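Spydx (Streptococcus pyogenes, PDB 2J43) binds alpha-glucans, including host lung glycogen, through paired family 41 carbohydrate-binding modules of a surface pullulanase that probably cleaves alpha-1,6-glucosidic linkages. Local coordinates at residues 24-29 with 82-87; 7-12 with 41-46. One frame throughout, in Å; residues are numbered along the deposited sequence.

Contact 1: 24-29 with 82-87; sequences WVWGDV and DQHISL
W26 meets D82 across strand 66-73, which lies between strands 21-27 and 83-86 in an antiparallel sheet. With chi1 at 64°, CG of W26 is flanked by both N and C of its own backbone, which sends the indole from CB toward the neighbouring strand and S68. The touching is left to the far, six-membered end of the ring. Its CZ2 lies 3.8 Å from D82 OD2 and draws near the imidazole of H84, which approaches obliquely. CH2, the outermost carbon, is 3.7 Å from D82 CG and 3.9 Å from D82 CB. D82 therefore lies at the edge of the indole, close to its plane, and the carboxylate is turned 71° from that plane instead of lying flat on a face. The contact is van der Waals in kind; the carboxylate has its polar partner elsewhere, N78 ND2 bonding to D82 OD1. CZ3 of W26 lies at the edge of the W24 ring, in its plane. Neighbouring tryptophans on the outer face of a beta-sheet are consistent with an aromatic glucan-binding surface of a CBM41 module.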
loop_
_atom_site.group_PDB
_atom_site.type_symbol
_atom_site.label_atom_id
_atom_site.label_comp_id
_atom_site.label_asym_id
_atom_site.label_seq_id
_atom_site.Cartn_x
_atom_site.Cartn_y
_atom_site.Cartn_z
ATOM N N TRP A 24 -19.246 -5.194 -9.729
ATOM C CA TRP A 24 -20.355 -5.790 -8.997
ATOM C C TRP A 24 -19.847 -6.035 -7.557
ATOM O O TRP A 24 -18.814 -6.654 -7.379
ATOM C CB TRP A 24 -20.761 -7.113 -9.655
ATOM C CG TRP A 24 -21.923 -7.775 -8.967
ATOM C CD1 TRP A 24 -21.883 -8.616 -7.880
ATOM C CD2 TRP A 24 -23.287 -7.665 -9.352
ATOM N NE1 TRP A 24 -23.172 -8.991 -7.557
ATOM C CE2 TRP A 24 -24.055 -8.408 -8.433
ATOM C CE3 TRP A 24 -23.956 -6.969 -10.387
ATOM C CZ2 TRP A 24 -25.452 -8.494 -8.518
ATOM C CZ3 TRP A 24 -25.338 -7.050 -10.479
ATOM C CH2 TRP A 24 -26.086 -7.805 -9.548
ATOM N N VAL A 25 -20.498 -5.441 -6.552
ATOM C CA VAL A 25 -19.959 -5.388 -5.198
ATOM C C VAL A 25 -20.925 -5.915 -4.126
ATOM O O VAL A 25 -22.141 -5.788 -4.246
ATOM C CB VAL A 25 -19.508 -3.954 -4.825
ATOM C CG1 VAL A 25 -18.407 -3.492 -5.744
ATOM C CG2 VAL A 25 -20.672 -2.973 -4.913
ATOM N N TRP A 26 -20.338 -6.507 -3.102
ATOM C CA TRP A 26 -21.077 -6.938 -1.936
ATOM C C TRP A 26 -20.237 -6.873 -0.686
ATOM O O TRP A 26 -19.107 -6.366 -0.696
ATOM C CB TRP A 26 -21.681 -8.292 -2.189
ATOM C CG TRP A 26 -20.754 -9.489 -2.411
ATOM C CD1 TRP A 26 -20.510 -10.475 -1.509
ATOM C CD2 TRP A 26 -20.024 -9.889 -3.619
ATOM N NE1 TRP A 26 -19.686 -11.427 -2.044
ATOM C CE2 TRP A 26 -19.387 -11.121 -3.334
ATOM C CE3 TRP A 26 -19.856 -9.344 -4.890
ATOM C CZ2 TRP A 26 -18.594 -11.799 -4.258
ATOM C CZ3 TRP A 26 -19.068 -10.029 -5.800
ATOM C CH2 TRP A 26 -18.444 -11.230 -5.474
ATOM N N GLY A 27 -20.762 -7.363 0.427
ATOM C CA GLY A 27 -20.095 -7.161 1.696
ATOM C C GLY A 27 -20.387 -5.766 2.236
ATOM O O GLY A 27 -21.487 -5.245 2.105
ATOM N N ASP A 28 -19.371 -5.165 2.838
ATOM C CA ASP A 28 -19.559 -3.950 3.646
ATOM C C ASP A 28 -19.512 -2.689 2.794
ATOM O O ASP A 28 -18.805 -1.742 3.092
ATOM C CB ASP A 28 -18.525 -3.906 4.783
ATOM C CG ASP A 28 -18.702 -5.047 5.753
ATOM O OD1 ASP A 28 -19.861 -5.467 5.994
ATOM O OD2 ASP A 28 -17.738 -5.593 6.291
ATOM N N VAL A 29 -20.284 -2.693 1.728
ATOM C CA VAL A 29 -20.469 -1.575 0.823
ATOM C C VAL A 29 -21.823 -0.911 1.155
ATOM O O VAL A 29 -22.688 -1.543 1.789
ATOM C CB VAL A 29 -20.373 -2.021 -0.672
ATOM C CG1 VAL A 29 -19.004 -2.553 -0.977
ATOM C CG2 VAL A 29 -21.389 -3.066 -1.043
ATOM N N ASP A 82 -15.037 -14.200 -8.428
ATOM C CA ASP A 82 -15.294 -13.463 -7.208
ATOM C C ASP A 82 -13.999 -13.193 -6.447
ATOM O O ASP A 82 -13.145 -14.084 -6.364
ATOM C CB ASP A 82 -16.176 -14.298 -6.270
ATOM C CG ASP A 82 -17.551 -14.537 -6.762
ATOM O OD1 ASP A 82 -18.001 -14.121 -7.843
ATOM O OD2 ASP A 82 -18.338 -15.199 -5.967
ATOM N N GLN A 83 -13.911 -12.010 -5.847
ATOM C CA GLN A 83 -12.745 -11.556 -5.111
ATOM C C GLN A 83 -13.145 -10.902 -3.813
ATOM O O GLN A 83 -14.289 -10.467 -3.678
ATOM C CB GLN A 83 -11.924 -10.596 -5.998
ATOM C CG GLN A 83 -11.556 -11.110 -7.318
ATOM C CD GLN A 83 -10.527 -12.244 -7.354
ATOM O OE1 GLN A 83 -9.796 -12.457 -6.385
ATOM N NE2 GLN A 83 -10.478 -12.969 -8.496
ATOM N N HIS A 84 -12.229 -10.893 -2.843
ATOM C CA HIS A 84 -12.506 -10.439 -1.489
ATOM C C HIS A 84 -11.361 -9.616 -0.903
ATOM O O HIS A 84 -10.205 -10.028 -0.982
ATOM C CB HIS A 84 -12.798 -11.647 -0.581
ATOM C CG HIS A 84 -13.802 -12.590 -1.152
ATOM N ND1 HIS A 84 -13.438 -13.679 -1.911
ATOM C CD2 HIS A 84 -15.157 -12.526 -1.217
ATOM C CE1 HIS A 84 -14.535 -14.307 -2.306
ATOM N NE2 HIS A 84 -15.585 -13.606 -1.939
ATOM N N ILE A 85 -11.699 -8.489 -0.287
ATOM C CA ILE A 85 -10.728 -7.577 0.270
ATOM C C ILE A 85 -11.035 -7.433 1.760
ATOM O O ILE A 85 -12.138 -7.092 2.136
ATOM C CB ILE A 85 -10.833 -6.214 -0.364
ATOM C CG1 ILE A 85 -10.578 -6.233 -1.866
ATOM C CG2 ILE A 85 -9.890 -5.186 0.319
ATOM C CD1 ILE A 85 -11.022 -4.968 -2.471
ATOM N N SER A 86 -10.036 -7.713 2.586
ATOM C CA SER A 86 -10.073 -7.397 4.011
ATOM C C SER A 86 -9.702 -5.944 4.209
ATOM O O SER A 86 -8.640 -5.492 3.749
ATOM C CB SER A 86 -9.032 -8.243 4.733
ATOM O OG SER A 86 -9.481 -9.579 4.808
ATOM N N LEU A 87 -10.561 -5.193 4.881
ATOM C CA LEU A 87 -10.230 -3.813 5.238
ATOM C C LEU A 87 -9.445 -3.891 6.528
ATOM O O LEU A 87 -9.960 -4.410 7.508
ATOM C CB LEU A 87 -11.492 -2.963 5.402
ATOM C CG LEU A 87 -12.279 -2.809 4.094
ATOM C CD1 LEU A 87 -13.566 -2.025 4.342
ATOM C CD2 LEU A 87 -11.418 -2.152 3.033
#

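Contact 2: 7-12 with 41-46; sequences MHFKTL and ITMTKA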
loop_
_atom_site.group_PDB
_atom_site.type_symbol
_atom_site.label_atom_id
_atom_site.label_comp_id
_atom_site.label_asym_id
_atom_site.label_seq_id
_atom_site.Cartn_x
_atom_site.Cartn_y
_atom_site.Cartn_z
HETATM N N MSE A 7 -10.699 1.986 -5.435
HETATM C CA MSE A 7 -10.193 0.760 -5.998
HETATM C C MSE A 7 -9.388 1.043 -7.255
HETATM O O MSE A 7 -9.900 1.552 -8.213
HETATM C CB MSE A 7 -11.331 -0.205 -6.288
HETATM C CG MSE A 7 -12.122 -0.535 -5.062
HETATM SE SE MSE A 7 -13.296 -2.082 -5.380
HETATM C CE MSE A 7 -11.990 -3.408 -5.728
ATOM N N HIS A 8 -8.113 0.714 -7.186
ATOM C CA HIS A 8 -7.197 0.824 -8.300
ATOM C C HIS A 8 -7.039 -0.520 -8.991
ATOM O O HIS A 8 -6.643 -1.525 -8.367
ATOM C CB HIS A 8 -5.827 1.263 -7.805
ATOM C CG HIS A 8 -5.772 2.662 -7.318
ATOM N ND1 HIS A 8 -5.799 3.013 -5.983
ATOM C CD2 HIS A 8 -5.592 3.821 -8.009
ATOM C CE1 HIS A 8 -5.673 4.327 -5.889
ATOM N NE2 HIS A 8 -5.565 4.832 -7.101
ATOM N N PHE A 9 -7.339 -0.573 -10.287
ATOM C CA PHE A 9 -7.152 -1.787 -11.046
ATOM C C PHE A 9 -5.963 -1.583 -12.020
ATOM O O PHE A 9 -5.936 -0.601 -12.775
ATOM C CB PHE A 9 -8.417 -2.134 -11.840
ATOM C CG PHE A 9 -9.594 -2.426 -10.977
ATOM C CD1 PHE A 9 -9.768 -3.697 -10.491
ATOM C CD2 PHE A 9 -10.483 -1.443 -10.645
ATOM C CE1 PHE A 9 -10.849 -3.999 -9.662
ATOM C CE2 PHE A 9 -11.581 -1.767 -9.810
ATOM C CZ PHE A 9 -11.710 -3.022 -9.348
ATOM N N LYS A 10 -5.038 -2.518 -12.021
ATOM C CA LYS A 10 -3.887 -2.489 -12.942
ATOM C C LYS A 10 -4.299 -2.738 -14.395
ATOM O O LYS A 10 -3.913 -1.989 -15.338
ATOM C CB LYS A 10 -2.898 -3.565 -12.576
ATOM C CG LYS A 10 -1.561 -3.516 -13.397
ATOM C CD LYS A 10 -0.580 -2.544 -12.731
ATOM C CE LYS A 10 0.123 -1.598 -13.721
ATOM N NZ LYS A 10 0.584 -0.309 -13.132
ATOM N N THR A 11 -5.069 -3.797 -14.575
ATOM C CA THR A 11 -5.485 -4.230 -15.907
ATOM C C THR A 11 -6.908 -4.770 -15.913
ATOM O O THR A 11 -7.178 -5.786 -15.249
ATOM C CB THR A 11 -4.592 -5.377 -16.403
ATOM O OG1 THR A 11 -3.193 -5.034 -16.266
ATOM C CG2 THR A 11 -4.783 -5.595 -17.893
ATOM N N LEU A 12 -7.754 -4.196 -16.745
ATOM C CA LEU A 12 -9.107 -4.677 -16.870
ATOM C C LEU A 12 -9.180 -5.777 -17.903
ATOM O O LEU A 12 -8.215 -5.925 -18.673
ATOM C CB LEU A 12 -10.005 -3.497 -17.265
ATOM C CG LEU A 12 -10.034 -2.331 -16.245
ATOM C CD1 LEU A 12 -10.913 -1.205 -16.779
ATOM C CD2 LEU A 12 -10.494 -2.783 -14.906
ATOM N N ILE A 41 -21.824 -1.340 -10.899
ATOM C CA ILE A 41 -21.316 0.016 -11.128
ATOM C C ILE A 41 -20.769 0.020 -12.510
ATOM O O ILE A 41 -19.937 -0.791 -12.828
ATOM C CB ILE A 41 -20.244 0.414 -10.129
ATOM C CG1 ILE A 41 -20.749 0.294 -8.671
ATOM C CG2 ILE A 41 -19.750 1.840 -10.439
ATOM C CD1 ILE A 41 -19.670 0.263 -7.666
ATOM N N THR A 42 -21.222 0.956 -13.359
ATOM C CA THR A 42 -20.625 1.001 -14.710
ATOM C C THR A 42 -19.180 1.485 -14.689
ATOM O O THR A 42 -18.925 2.539 -14.151
ATOM C CB THR A 42 -21.459 1.838 -15.677
ATOM O OG1 THR A 42 -20.712 2.024 -16.893
ATOM C CG2 THR A 42 -21.778 3.231 -15.182
HETATM N N MSE A 43 -18.269 0.760 -15.310
HETATM C CA MSE A 43 -16.881 1.162 -15.266
HETATM C C MSE A 43 -16.548 2.328 -16.212
HETATM O O MSE A 43 -15.439 2.805 -16.246
HETATM C CB MSE A 43 -15.952 -0.034 -15.453
HETATM C CG MSE A 43 -16.293 -1.113 -14.468
HETATM SE SE MSE A 43 -14.775 -2.384 -14.221
HETATM C CE MSE A 43 -13.466 -1.019 -13.401
ATOM N N THR A 44 -17.540 2.810 -16.944
ATOM C CA THR A 44 -17.420 4.158 -17.522
ATOM C C THR A 44 -17.116 5.241 -16.516
ATOM O O THR A 44 -16.499 6.247 -16.883
ATOM C CB THR A 44 -18.668 4.584 -18.335
ATOM O OG1 THR A 44 -19.839 4.618 -17.544
ATOM C CG2 THR A 44 -18.957 3.647 -19.485
ATOM N N LYS A 45 -17.499 5.050 -15.246
ATOM C CA LYS A 45 -17.229 5.983 -14.160
ATOM C C LYS A 45 -15.781 5.936 -13.649
ATOM O O LYS A 45 -15.373 6.812 -12.882
ATOM C CB LYS A 45 -18.262 5.815 -13.045
ATOM C CG LYS A 45 -19.692 6.206 -13.496
ATOM C CD LYS A 45 -20.769 5.762 -12.489
ATOM C CE LYS A 45 -22.187 6.117 -12.884
ATOM N NZ LYS A 45 -23.224 5.600 -11.924
ATOM N N ALA A 46 -15.034 4.911 -14.065
ATOM C CA ALA A 46 -13.620 4.771 -13.728
ATOM C C ALA A 46 -12.812 5.832 -14.429
ATOM O O ALA A 46 -13.193 6.317 -15.479
ATOM C CB ALA A 46 -13.115 3.382 -14.079
#
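F9 and L12 converge from strand 4-9 and the turn after it on the terminal methyl of M43, a selenomethionine. The segment starts in the sheet with M7, whose side chain goes into the interior against V95 and I97. H8 belongs to the other side of the strand, where its imidazole stacks with W96. At F9 the chain faces inward again, and the phenyl ring meets the methyl obliquely, CD2 and CE2 each 4.1 Å from M43 CE. The two side chains cross at about a right angle. The strand ends here, and K10 turns outward to Y51: NZ bonds to the carbonyl O of Y51, and K10 also makes a cation-pi pair with its ring. Past T11, L12 points back toward M43 and meets it tip to tip, its CD2 3.8 Å from M43 CE.

M43 can serve both partners because its chain is extended to SE and then turns about the CG-SE bond (chi3 64°), which carries CE to the meeting point. The backbones stay well apart, with 9.9 Å between L12 CA and M43 CA. M43 opens a 3-10 turn at the end of strand 41-42, in which K45 N bonds to T42 O at 3.1 Å and A46 N to M43 O at 3.1 Å; outside the core, the T42 and T44 hydroxyls are hydrogen-bonded, OG1 to OG1, at 2.8 Å. I71 of strand 66-73 packs against F9, L12 and M43 alike. Apolar side chains from a strand of one sheet, and from the turns that follow strands of both, meet between the sheets, as in a beta-sandwich, here the first of the two modules.

The two contacts lie on opposite sides of one sheet of the beta-sandwich, their centres 15 Å apart. Contact 1 lies on the outer face of the sheet that holds strands 41-42, 21-27, 66-73 and 83-86, whereas contact 2 lies in the interior between that sheet and the one containing strand 4-9. Side-chain alternation joins them: H84 faces the tryptophan side, and the next residue, I85, turns inward, where its CD1 comes within 3.7 Å of M7 CE. Strand 66-73 contributes to both sides as well, S68 lying under W26 and I71 packing on M43. The apolar core of contact 2 thus lies behind the sheet whose other face bears the probable glucan-binding surface.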